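Protein MJ1225 (Methanocaldococcus jannaschii, PDB 3KH5) binds AMP and ADP through its four CBS repeats and is probably an archaeal homologue of the gamma subunit of AMP-activated protein kinase. Local coordinates at residues I107-G116 with E272-A280; T53-M61 with S196-G204. All coordinates share one frame; numbering follows the deposited sequence.

Contact 1: I107-G116 with E272-A280; sequences IETFLTKNVG and EKDVLKYFA. With ADP (adenosine-5'-diphosphate), chain E; ADP (adenosine-5'-diphosphate), chain D.
Lys273 reaches across to the C-terminal end of helix 103-112, where NZ donates to Phe110 O at 2.8 Å. The ammonium comes from above the carbonyl plane, with a C=O...N angle of 137°. The chain leaves helix 272-275 with CG anti to the backbone N (chi1 -163°), and bends at its last two torsions bring NZ to Phe110 O and leave it 3.0 Å from Val115 O. Glu133 salt-bridges the same ammonium, and Asn114 OD1 reaches the lysine at CE, its amide arm nearly perpendicular to the chain. Toward the C terminus the contact is apolar. Leu111 spreads its two methyls along 272-280: CD1 is 3.7 Å from Leu276 CB and CD2 3.7 Å from Ala280 CB. Leu276 CD1 comes obliquely to the Phe110 ring, 3.9 Å from Phe110 CD2, and Ile107 CD1 meets Phe279 CB at 4.1 Å. Gly116 N lies against O3B of one ADP, in a hydrogen bond modelled as very short, while Asp274 OD1 and OD2 take O3' and O2' of another, with Lys277 NZ salt-bridged to Asp274 OD1. The arrangement joins CBS repeats 2 and 4 beside two nucleotide sites, consistent with the disc of four CBS repeats in gamma-AMPK.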
loop_
_atom_site.group_PDB
_atom_site.type_symbol
_atom_site.label_atom_id
_atom_site.label_comp_id
_atom_site.label_asym_id
_atom_site.label_seq_id
_atom_site.Cartn_x
_atom_site.Cartn_y
_atom_site.Cartn_z
ATOM N N ILE A 107 -4.551 -0.547 -17.201
ATOM C CA ILE A 107 -5.503 0.399 -16.628
ATOM C C ILE A 107 -6.810 -0.280 -16.210
ATOM O O ILE A 107 -7.285 -0.067 -15.091
ATOM C CB ILE A 107 -5.747 1.606 -17.569
ATOM C CG1 ILE A 107 -4.506 2.511 -17.583
ATOM C CG2 ILE A 107 -6.969 2.409 -17.126
ATOM C CD1 ILE A 107 -4.460 3.516 -18.729
ATOM N N GLU A 108 -7.378 -1.101 -17.090
ATOM C CA GLU A 108 -8.605 -1.822 -16.752
ATOM C C GLU A 108 -8.395 -2.763 -15.562
ATOM O O GLU A 108 -9.292 -2.933 -14.733
ATOM C CB GLU A 108 -9.139 -2.596 -17.958
ATOM C CG GLU A 108 -10.556 -3.128 -17.769
ATOM C CD GLU A 108 -11.056 -3.930 -18.957
ATOM O OE1 GLU A 108 -12.237 -3.763 -19.327
ATOM O OE2 GLU A 108 -10.274 -4.725 -19.524
ATOM N N THR A 109 -7.211 -3.369 -15.491
ATOM C CA THR A 109 -6.852 -4.261 -14.392
ATOM C C THR A 109 -6.819 -3.491 -13.074
ATOM O O THR A 109 -7.431 -3.914 -12.093
ATOM C CB THR A 109 -5.494 -4.955 -14.654
ATOM O OG1 THR A 109 -5.609 -5.807 -15.799
ATOM C CG2 THR A 109 -5.058 -5.794 -13.459
ATOM N N PHE A 110 -6.121 -2.356 -13.064
ATOM C CA PHE A 110 -6.014 -1.528 -11.864
ATOM C C PHE A 110 -7.378 -1.020 -11.406
ATOM O O PHE A 110 -7.672 -0.986 -10.209
ATOM C CB PHE A 110 -5.089 -0.329 -12.104
ATOM C CG PHE A 110 -3.648 -0.695 -12.341
ATOM C CD1 PHE A 110 -3.087 -1.827 -11.757
ATOM C CD2 PHE A 110 -2.839 0.121 -13.129
ATOM C CE1 PHE A 110 -1.753 -2.153 -11.975
ATOM C CE2 PHE A 110 -1.501 -0.192 -13.348
ATOM C CZ PHE A 110 -0.959 -1.331 -12.771
ATOM N N LEU A 111 -8.204 -0.630 -12.377
ATOM C CA LEU A 111 -9.510 -0.033 -12.108
ATOM C C LEU A 111 -10.596 -1.024 -11.672
ATOM O O LEU A 111 -11.487 -0.659 -10.902
ATOM C CB LEU A 111 -9.993 0.747 -13.337
ATOM C CG LEU A 111 -9.720 2.248 -13.497
ATOM C CD1 LEU A 111 -8.318 2.662 -13.054
ATOM C CD2 LEU A 111 -9.975 2.658 -14.942
ATOM N N THR A 112 -10.542 -2.261 -12.160
ATOM C CA THR A 112 -11.637 -3.207 -11.893
ATOM C C THR A 112 -11.265 -4.338 -10.946
ATOM O O THR A 112 -12.143 -4.989 -10.372
ATOM C CB THR A 112 -12.215 -3.822 -13.186
ATOM O OG1 THR A 112 -11.219 -4.628 -13.824
ATOM C CG2 THR A 112 -12.684 -2.742 -14.143
ATOM N N LYS A 113 -9.965 -4.575 -10.788
ATOM C CA LYS A 113 -9.494 -5.659 -9.930
ATOM C C LYS A 113 -8.869 -5.188 -8.610
ATOM O O LYS A 113 -8.226 -5.980 -7.925
ATOM C CB LYS A 113 -8.516 -6.580 -10.680
ATOM C CG LYS A 113 -9.007 -7.108 -12.036
ATOM C CD LYS A 113 -10.256 -7.977 -11.925
ATOM C CE LYS A 113 -10.847 -8.223 -13.305
ATOM N NZ LYS A 113 -12.095 -9.036 -13.266
ATOM N N ASN A 114 -9.048 -3.915 -8.259
ATOM C CA ASN A 114 -8.604 -3.388 -6.959
ATOM C C ASN A 114 -7.161 -3.766 -6.585
ATOM O O ASN A 114 -6.878 -4.226 -5.469
ATOM C CB ASN A 114 -9.586 -3.814 -5.859
ATOM C CG ASN A 114 -9.536 -2.909 -4.644
ATOM O OD1 ASN A 114 -9.299 -1.705 -4.758
ATOM N ND2 ASN A 114 -9.771 -3.486 -3.468
ATOM N N VAL A 115 -6.263 -3.596 -7.547
ATOM C CA VAL A 115 -4.831 -3.767 -7.334
ATOM C C VAL A 115 -4.153 -2.492 -7.828
ATOM O O VAL A 115 -4.672 -1.810 -8.721
ATOM C CB VAL A 115 -4.273 -5.016 -8.058
ATOM C CG1 VAL A 115 -4.565 -6.279 -7.260
ATOM C CG2 VAL A 115 -4.815 -5.121 -9.485
ATOM N N GLY A 116 -3.020 -2.147 -7.226
ATOM C CA GLY A 116 -2.276 -0.953 -7.610
ATOM C C GLY A 116 -0.981 -1.264 -8.335
ATOM O O GLY A 116 -0.299 -0.356 -8.803
ATOM N N GLU A 272 -4.346 7.667 -6.688
ATOM C CA GLU A 272 -3.836 7.319 -8.004
ATOM C C GLU A 272 -4.826 6.517 -8.837
ATOM O O GLU A 272 -4.888 6.700 -10.052
ATOM C CB GLU A 272 -2.527 6.547 -7.877
ATOM C CG GLU A 272 -1.370 7.413 -7.427
ATOM C CD GLU A 272 -0.100 6.625 -7.191
ATOM O OE1 GLU A 272 -0.158 5.546 -6.561
ATOM O OE2 GLU A 272 0.968 7.098 -7.625
ATOM N N LYS A 273 -5.595 5.629 -8.200
ATOM C CA LYS A 273 -6.603 4.864 -8.936
ATOM C C LYS A 273 -7.671 5.793 -9.504
ATOM O O LYS A 273 -8.116 5.610 -10.638
ATOM C CB LYS A 273 -7.251 3.768 -8.082
ATOM C CG LYS A 273 -7.988 2.710 -8.921
ATOM C CD LYS A 273 -8.718 1.671 -8.070
ATOM C CE LYS A 273 -7.772 0.905 -7.148
ATOM N NZ LYS A 273 -6.678 0.211 -7.882
ATOM N N ASP A 274 -8.067 6.792 -8.714
ATOM C CA ASP A 274 -9.035 7.802 -9.149
ATOM C C ASP A 274 -8.531 8.634 -10.316
ATOM O O ASP A 274 -9.297 8.956 -11.226
ATOM C CB ASP A 274 -9.366 8.759 -8.010
ATOM C CG ASP A 274 -10.067 8.079 -6.866
ATOM O OD1 ASP A 274 -10.935 7.217 -7.124
ATOM O OD2 ASP A 274 -9.756 8.421 -5.709
ATOM N N VAL A 275 -7.254 9.016 -10.260
ATOM C CA VAL A 275 -6.608 9.748 -11.351
ATOM C C VAL A 275 -6.719 8.948 -12.642
ATOM O O VAL A 275 -7.047 9.500 -13.692
ATOM C CB VAL A 275 -5.116 10.069 -11.044
ATOM C CG1 VAL A 275 -4.401 10.625 -12.275
ATOM C CG2 VAL A 275 -5.009 11.050 -9.890
ATOM N N LEU A 276 -6.469 7.644 -12.553
ATOM C CA LEU A 276 -6.520 6.787 -13.728
ATOM C C LEU A 276 -7.918 6.650 -14.339
ATOM O O LEU A 276 -8.049 6.188 -15.473
ATOM C CB LEU A 276 -5.905 5.410 -13.441
ATOM C CG LEU A 276 -4.379 5.268 -13.363
ATOM C CD1 LEU A 276 -4.028 3.829 -13.016
ATOM C CD2 LEU A 276 -3.701 5.675 -14.668
ATOM N N LYS A 277 -8.957 7.063 -13.611
ATOM C CA LYS A 277 -10.316 7.053 -14.166
ATOM C C LYS A 277 -10.490 8.082 -15.289
ATOM O O LYS A 277 -11.447 7.998 -16.064
ATOM C CB LYS A 277 -11.367 7.260 -13.077
ATOM C CG LYS A 277 -11.478 6.118 -12.084
ATOM C CD LYS A 277 -12.273 6.571 -10.871
ATOM C CE LYS A 277 -12.381 5.479 -9.820
ATOM N NZ LYS A 277 -13.097 5.961 -8.600
ATOM N N TYR A 278 -9.561 9.043 -15.366
ATOM C CA TYR A 278 -9.478 9.971 -16.501
ATOM C C TYR A 278 -9.320 9.208 -17.812
ATOM O O TYR A 278 -9.900 9.595 -18.826
ATOM C CB TYR A 278 -8.317 10.966 -16.335
ATOM C CG TYR A 278 -8.231 12.033 -17.420
ATOM C CD1 TYR A 278 -9.045 13.165 -17.378
ATOM C CD2 TYR A 278 -7.332 11.914 -18.483
ATOM C CE1 TYR A 278 -8.974 14.143 -18.365
ATOM C CE2 TYR A 278 -7.253 12.894 -19.478
ATOM C CZ TYR A 278 -8.077 14.006 -19.408
ATOM O OH TYR A 278 -8.011 14.978 -20.379
ATOM N N PHE A 279 -8.542 8.126 -17.785
ATOM C CA PHE A 279 -8.255 7.341 -18.988
ATOM C C PHE A 279 -9.135 6.096 -19.136
ATOM O O PHE A 279 -8.854 5.232 -19.971
ATOM C CB PHE A 279 -6.772 6.946 -19.040
ATOM C CG PHE A 279 -5.828 8.118 -19.003
ATOM C CD1 PHE A 279 -5.387 8.716 -20.183
ATOM C CD2 PHE A 279 -5.378 8.626 -17.785
ATOM C CE1 PHE A 279 -4.512 9.806 -20.149
ATOM C CE2 PHE A 279 -4.507 9.715 -17.740
ATOM C CZ PHE A 279 -4.072 10.305 -18.925
ATOM N N ALA A 280 -10.192 6.005 -18.335
ATOM C CA ALA A 280 -11.161 4.922 -18.478
ATOM C C ALA A 280 -12.055 5.173 -19.690
ATOM O O ALA A 280 -12.433 4.245 -20.405
ATOM C CB ALA A 280 -11.999 4.778 -17.217
ATOM O OXT ALA A 280 -12.417 6.313 -19.988
HETATM P PB ADP E . -5.310 3.335 -1.089
HETATM O O1B ADP E . -4.031 3.820 -1.670
HETATM O O2B ADP E . -5.677 4.089 0.330
HETATM O O3B ADP E . -5.315 1.753 -0.746
HETATM P PA ADP E . -6.870 2.908 -3.471
HETATM O O1A ADP E . -6.222 3.481 -4.675
HETATM O O2A ADP E . -6.609 1.330 -3.264
HETATM O O3A ADP E . -6.510 3.668 -2.088
HETATM O "O5'" ADP E . -8.433 3.209 -3.465
HETATM C "C5'" ADP E . -9.378 2.607 -4.369
HETATM C "C4'" ADP E . -10.662 3.476 -4.288
HETATM O "O4'" ADP E . -11.028 3.599 -2.874
HETATM C "C3'" ADP E . -10.443 4.905 -4.818
HETATM O "O3'" ADP E . -11.641 5.368 -5.450
HETATM C "C2'" ADP E . -10.155 5.723 -3.555
HETATM O "O2'" ADP E . -10.574 7.090 -3.703
HETATM C "C1'" ADP E . -10.990 5.003 -2.485
HETATM N N9 ADP E . -10.378 5.186 -1.122
HETATM C C8 ADP E . -9.082 5.113 -0.798
HETATM N N7 ADP E . -8.927 5.345 0.508
HETATM C C5 ADP E . -10.125 5.571 1.026
HETATM C C6 ADP E . -10.580 5.863 2.310
HETATM N N6 ADP E . -9.730 5.967 3.331
HETATM N N1 ADP E . -11.899 6.034 2.499
HETATM C C2 ADP E . -12.754 5.934 1.485
HETATM N N3 ADP E . -12.348 5.655 0.252
HETATM C C4 ADP E . -11.046 5.470 -0.008
HETATM P PB ADP D . -2.745 -2.386 -3.741
HETATM O O1B ADP D . -4.114 -1.798 -3.738
HETATM O O2B ADP D . -1.609 -1.251 -3.469
HETATM O O3B ADP D . -2.330 -3.089 -5.139
HETATM P PA ADP D . -2.193 -3.026 -1.230
HETATM O O1A ADP D . -3.205 -2.708 -0.198
HETATM O O2A ADP D . -0.725 -3.475 -0.682
HETATM O O3A ADP D . -2.550 -3.546 -2.683
HETATM O "O5'" ADP D . -2.529 -4.609 -0.906
HETATM C "C5'" ADP D . -3.858 -5.139 -0.605
HETATM C "C4'" ADP D . -3.931 -6.686 -0.799
HETATM O "O4'" ADP D . -3.907 -6.957 -2.237
HETATM C "C3'" ADP D . -2.771 -7.490 -0.173
HETATM O "O3'" ADP D . -3.297 -8.696 0.397
HETATM C "C2'" ADP D . -1.868 -7.792 -1.373
HETATM O "O2'" ADP D . -1.117 -9.004 -1.198
HETATM C "C1'" ADP D . -2.890 -7.955 -2.492
HETATM N N9 ADP D . -2.274 -7.689 -3.826
HETATM C C8 ADP D . -1.534 -6.646 -4.221
HETATM N N7 ADP D . -1.190 -6.808 -5.505
HETATM C C5 ADP D . -1.714 -7.957 -5.921
HETATM C C6 ADP D . -1.707 -8.652 -7.123
HETATM N N6 ADP D . -1.065 -8.175 -8.185
HETATM N N1 ADP D . -2.365 -9.823 -7.193
HETATM C C2 ADP D . -3.014 -10.321 -6.147
HETATM N N3 ADP D . -3.039 -9.682 -4.987
HETATM C C4 ADP D . -2.401 -8.509 -4.854
#

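Contact 2: T53-M61 with S196-G204; sequences TSMDIVDFM and STDFIKLLG. With ADP (adenosine-5'-diphosphate), chain D; AMP (adenosine monophosphate), chain C.
Ser54 and Ser196 both hold OG between their own backbone N and carbonyl carbon (chi1 55° and 60°), which turns the two hydroxyls onto each other in a 2.8 Å OG-OG hydrogen bond where the two backbones come nearest, CA to CA. Helices 54-61 and 196-203 cross at 65°, their axes 9.0 Å apart at closest approach, and apolar side chains fill the angle. Ile200 extends CD1 across Ile57 at about a right angle, touching Ile57 CG2 at 3.6 Å and packing on Ser54 CB. Val58 lays CG2 obliquely against the Phe199 ring, 3.9 Å from CD2. Met61 and Leu203 run alongside one another with their ends pointing opposite ways, Met61 SD 3.6 Å from Leu203 CD1; the terminal bend of the methionine sets CE against Phe199 CB. The two helices belong to different CBS repeats, and each begins with the Thr/Ser-x-x-Asp signature of nucleotide-binding CBS domains. In the first, Thr53 and Asp56 form a capping box: Asp56 OD2 accepts from Thr53 N through its anti lone pair, and Thr53 OG1 caps Met55 N weakly. Thr53 OG1 also donates to ADP O2A, and Asp56 OD1 and OD2 receive the ribose O3' and O2', each at 2.6 Å. An alanine in place of Asp56 is likely to leave both ribose hydroxyls and Thr53 N without their acceptor and Lys66 without its salt-bridge partner. In the second, Asp198 OD1 and OD2 likewise take O3' and O2' of AMP, at 2.8 and 3.0 Å; the signature threonine, Thr195, bonds AMP through OG1, and Thr197 OG1 adds a weak phosphate bond.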
loop_
_atom_site.group_PDB
_atom_site.type_symbol
_atom_site.label_atom_id
_atom_site.label_comp_id
_atom_site.label_asym_id
_atom_site.label_seq_id
_atom_site.Cartn_x
_atom_site.Cartn_y
_atom_site.Cartn_z
ATOM N N THR A 53 2.601 -7.511 0.461
ATOM C CA THR A 53 2.690 -6.059 0.584
ATOM C C THR A 53 2.575 -5.686 2.054
ATOM O O THR A 53 2.363 -6.555 2.905
ATOM C CB THR A 53 1.559 -5.339 -0.183
ATOM O OG1 THR A 53 0.322 -5.515 0.518
ATOM C CG2 THR A 53 1.423 -5.864 -1.620
ATOM N N SER A 54 2.690 -4.394 2.348
ATOM C CA SER A 54 2.580 -3.906 3.722
ATOM C C SER A 54 1.199 -4.156 4.318
ATOM O O SER A 54 1.060 -4.269 5.534
ATOM C CB SER A 54 2.935 -2.419 3.806
ATOM O OG SER A 54 2.146 -1.647 2.922
ATOM N N MET A 55 0.187 -4.234 3.457
ATOM C CA MET A 55 -1.175 -4.530 3.891
ATOM C C MET A 55 -1.310 -5.939 4.440
ATOM O O MET A 55 -2.039 -6.161 5.404
ATOM C CB MET A 55 -2.167 -4.309 2.755
ATOM C CG MET A 55 -2.678 -2.893 2.720
ATOM S SD MET A 55 -3.863 -2.638 4.048
ATOM C CE MET A 55 -3.044 -1.247 4.846
ATOM N N ASP A 56 -0.605 -6.888 3.838
ATOM C CA ASP A 56 -0.566 -8.249 4.364
ATOM C C ASP A 56 0.081 -8.289 5.742
ATOM O O ASP A 56 -0.308 -9.087 6.599
ATOM C CB ASP A 56 0.214 -9.155 3.421
ATOM C CG ASP A 56 -0.461 -9.317 2.085
ATOM O OD1 ASP A 56 -1.645 -9.715 2.067
ATOM O OD2 ASP A 56 0.196 -9.062 1.052
ATOM N N ILE A 57 1.084 -7.434 5.937
ATOM C CA ILE A 57 1.772 -7.324 7.220
ATOM C C ILE A 57 0.841 -6.701 8.257
ATOM O O ILE A 57 0.808 -7.141 9.406
ATOM C CB ILE A 57 3.082 -6.488 7.129
ATOM C CG1 ILE A 57 4.082 -7.106 6.135
ATOM C CG2 ILE A 57 3.717 -6.289 8.530
ATOM C CD1 ILE A 57 4.616 -8.494 6.512
ATOM N N VAL A 58 0.087 -5.681 7.847
ATOM C CA VAL A 58 -0.922 -5.046 8.714
ATOM C C VAL A 58 -2.027 -6.035 9.133
ATOM O O VAL A 58 -2.508 -6.002 10.269
ATOM C CB VAL A 58 -1.510 -3.764 8.062
ATOM C CG1 VAL A 58 -2.710 -3.228 8.843
ATOM C CG2 VAL A 58 -0.439 -2.690 7.964
ATOM N N ASP A 59 -2.408 -6.907 8.204
ATOM C CA ASP A 59 -3.323 -8.026 8.454
ATOM C C ASP A 59 -2.750 -8.965 9.536
ATOM O O ASP A 59 -3.380 -9.212 10.573
ATOM C CB ASP A 59 -3.517 -8.748 7.109
ATOM C CG ASP A 59 -4.576 -9.838 7.144
ATOM O OD1 ASP A 59 -4.787 -10.470 8.196
ATOM O OD2 ASP A 59 -5.179 -10.091 6.076
ATOM N N PHE A 60 -1.547 -9.467 9.267
ATOM C CA PHE A 60 -0.755 -10.297 10.175
ATOM C C PHE A 60 -0.613 -9.714 11.587
ATOM O O PHE A 60 -0.711 -10.439 12.575
ATOM C CB PHE A 60 0.620 -10.499 9.529
ATOM C CG PHE A 60 1.626 -11.201 10.391
ATOM C CD1 PHE A 60 1.476 -12.545 10.716
ATOM C CD2 PHE A 60 2.764 -10.528 10.831
ATOM C CE1 PHE A 60 2.425 -13.199 11.497
ATOM C CE2 PHE A 60 3.721 -11.172 11.611
ATOM C CZ PHE A 60 3.551 -12.510 11.944
ATOM N N MET A 61 -0.393 -8.404 11.669
ATOM C CA MET A 61 -0.205 -7.719 12.948
ATOM C C MET A 61 -1.467 -7.640 13.806
ATOM O O MET A 61 -1.382 -7.329 14.998
ATOM C CB MET A 61 0.321 -6.303 12.715
ATOM C CG MET A 61 1.826 -6.196 12.511
ATOM S SD MET A 61 2.336 -4.595 11.821
ATOM C CE MET A 61 0.999 -3.508 12.343
ATOM N N SER A 196 -0.352 2.164 5.936
ATOM C CA SER A 196 0.201 0.849 6.296
ATOM C C SER A 196 1.730 0.870 6.453
ATOM O O SER A 196 2.293 0.103 7.238
ATOM C CB SER A 196 -0.212 -0.214 5.277
ATOM O OG SER A 196 0.260 0.103 3.977
ATOM N N THR A 197 2.378 1.767 5.706
ATOM C CA THR A 197 3.831 1.998 5.743
ATOM C C THR A 197 4.308 2.456 7.129
ATOM O O THR A 197 5.355 2.009 7.622
ATOM C CB THR A 197 4.235 3.036 4.649
ATOM O OG1 THR A 197 4.181 2.416 3.357
ATOM C CG2 THR A 197 5.637 3.580 4.874
ATOM N N ASP A 198 3.528 3.343 7.746
ATOM C CA ASP A 198 3.773 3.802 9.114
ATOM C C ASP A 198 3.807 2.637 10.099
ATOM O O ASP A 198 4.596 2.640 11.048
ATOM C CB ASP A 198 2.690 4.799 9.537
ATOM C CG ASP A 198 2.745 6.091 8.747
ATOM O OD1 ASP A 198 3.851 6.647 8.586
ATOM O OD2 ASP A 198 1.682 6.560 8.287
ATOM N N PHE A 199 2.947 1.647 9.865
ATOM C CA PHE A 199 2.889 0.470 10.723
ATOM C C PHE A 199 4.160 -0.402 10.569
ATOM O O PHE A 199 4.668 -0.926 11.576
ATOM C CB PHE A 199 1.562 -0.311 10.538
ATOM C CG PHE A 199 0.306 0.460 10.968
ATOM C CD1 PHE A 199 0.395 1.723 11.562
ATOM C CD2 PHE A 199 -0.962 -0.102 10.803
ATOM C CE1 PHE A 199 -0.754 2.420 11.958
ATOM C CE2 PHE A 199 -2.118 0.589 11.202
ATOM C CZ PHE A 199 -2.008 1.852 11.778
ATOM N N ILE A 200 4.688 -0.519 9.338
ATOM C CA ILE A 200 5.965 -1.227 9.097
ATOM C C ILE A 200 7.146 -0.499 9.730
ATOM O O ILE A 200 8.046 -1.129 10.315
ATOM C CB ILE A 200 6.344 -1.364 7.587
ATOM C CG1 ILE A 200 5.136 -1.752 6.696
ATOM C CG2 ILE A 200 7.488 -2.401 7.402
ATOM C CD1 ILE A 200 4.550 -3.117 7.013
ATOM N N LYS A 201 7.160 0.824 9.576
ATOM C CA LYS A 201 8.227 1.665 10.106
ATOM C C LYS A 201 8.279 1.582 11.625
ATOM O O LYS A 201 9.364 1.587 12.212
ATOM C CB LYS A 201 8.034 3.120 9.679
ATOM C CG LYS A 201 8.327 3.405 8.215
ATOM C CD LYS A 201 7.974 4.850 7.892
ATOM C CE LYS A 201 8.615 5.313 6.593
ATOM N NZ LYS A 201 8.201 6.704 6.247
ATOM N N LEU A 202 7.106 1.511 12.252
ATOM C CA LEU A 202 7.019 1.331 13.695
ATOM C C LEU A 202 7.703 0.032 14.124
ATOM O O LEU A 202 8.424 0.014 15.119
ATOM C CB LEU A 202 5.563 1.363 14.171
ATOM C CG LEU A 202 5.340 1.329 15.691
ATOM C CD1 LEU A 202 6.023 2.502 16.399
ATOM C CD2 LEU A 202 3.861 1.319 16.013
ATOM N N LEU A 203 7.486 -1.037 13.356
ATOM C CA LEU A 203 8.082 -2.343 13.638
ATOM C C LEU A 203 9.604 -2.330 13.614
ATOM O O LEU A 203 10.247 -2.964 14.452
ATOM C CB LEU A 203 7.561 -3.397 12.660
ATOM C CG LEU A 203 6.181 -3.984 12.958
ATOM C CD1 LEU A 203 5.864 -5.073 11.951
ATOM C CD2 LEU A 203 6.092 -4.529 14.385
ATOM N N GLY A 204 10.173 -1.606 12.654
ATOM C CA GLY A 204 11.619 -1.471 12.555
ATOM C C GLY A 204 12.197 -0.325 13.369
ATOM O O GLY A 204 13.243 0.216 13.010
HETATM P PB ADP D . -2.745 -2.386 -3.741
HETATM O O1B ADP D . -4.114 -1.798 -3.738
HETATM O O2B ADP D . -1.609 -1.251 -3.469
HETATM O O3B ADP D . -2.330 -3.089 -5.139
HETATM P PA ADP D . -2.193 -3.026 -1.230
HETATM O O1A ADP D . -3.205 -2.708 -0.198
HETATM O O2A ADP D . -0.725 -3.475 -0.682
HETATM O O3A ADP D . -2.550 -3.546 -2.683
HETATM O "O5'" ADP D . -2.529 -4.609 -0.906
HETATM C "C5'" ADP D . -3.858 -5.139 -0.605
HETATM C "C4'" ADP D . -3.931 -6.686 -0.799
HETATM O "O4'" ADP D . -3.907 -6.957 -2.237
HETATM C "C3'" ADP D . -2.771 -7.490 -0.173
HETATM O "O3'" ADP D . -3.297 -8.696 0.397
HETATM C "C2'" ADP D . -1.868 -7.792 -1.373
HETATM O "O2'" ADP D . -1.117 -9.004 -1.198
HETATM C "C1'" ADP D . -2.890 -7.955 -2.492
HETATM N N9 ADP D . -2.274 -7.689 -3.826
HETATM C C8 ADP D . -1.534 -6.646 -4.221
HETATM N N7 ADP D . -1.190 -6.808 -5.505
HETATM C C5 ADP D . -1.714 -7.957 -5.921
HETATM C C6 ADP D . -1.707 -8.652 -7.123
HETATM N N6 ADP D . -1.065 -8.175 -8.185
HETATM N N1 ADP D . -2.365 -9.823 -7.193
HETATM C C2 ADP D . -3.014 -10.321 -6.147
HETATM N N3 ADP D . -3.039 -9.682 -4.987
HETATM C C4 ADP D . -2.401 -8.509 -4.854
HETATM P P AMP C . 2.688 5.437 1.508
HETATM O O1P AMP C . 3.758 4.746 0.745
HETATM O O2P AMP C . 1.717 4.375 2.241
HETATM O O3P AMP C . 1.710 6.307 0.550
HETATM O "O5'" AMP C . 3.230 6.414 2.659
HETATM C "C5'" AMP C . 4.634 6.703 2.864
HETATM C "C4'" AMP C . 4.781 7.875 3.838
HETATM O "O4'" AMP C . 4.114 8.999 3.193
HETATM C "C3'" AMP C . 3.983 7.528 5.108
HETATM O "O3'" AMP C . 4.678 7.986 6.287
HETATM C "C2'" AMP C . 2.685 8.313 4.929
HETATM O "O2'" AMP C . 2.171 8.719 6.203
HETATM C "C1'" AMP C . 3.144 9.525 4.111
HETATM N N9 AMP C . 2.035 10.135 3.320
HETATM C C8 AMP C . 1.189 9.501 2.502
HETATM N N7 AMP C . 0.335 10.376 1.971
HETATM C C5 AMP C . 0.640 11.573 2.458
HETATM C C6 AMP C . 0.113 12.841 2.271
HETATM N N6 AMP C . -0.925 13.022 1.457
HETATM N N1 AMP C . 0.670 13.878 2.925
HETATM C C2 AMP C . 1.708 13.706 3.739
HETATM N N3 AMP C . 2.235 12.506 3.938
HETATM C C4 AMP C . 1.723 11.428 3.312
#

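From the N terminus the chain first lays down helix 54-63, the early half of contact 2, and then helix 103-112, the early half of contact 1. Helix 196-203 returns to close contact 2 over 134 intervening residues, joining the first and third CBS repeats. Only at the C terminus does 272-280 close contact 1, over 155 residues, joining the second and fourth. The two loops therefore cross rather than nest, so that the four repeats are tied in alternate pairs. The centres of contacts 1 and 2 lie about 24 Å apart and their nearest atoms about 8 Å, without touching. One ADP touches both contacts, its beta-phosphate end at 107-116 and its ribose end at 53-61.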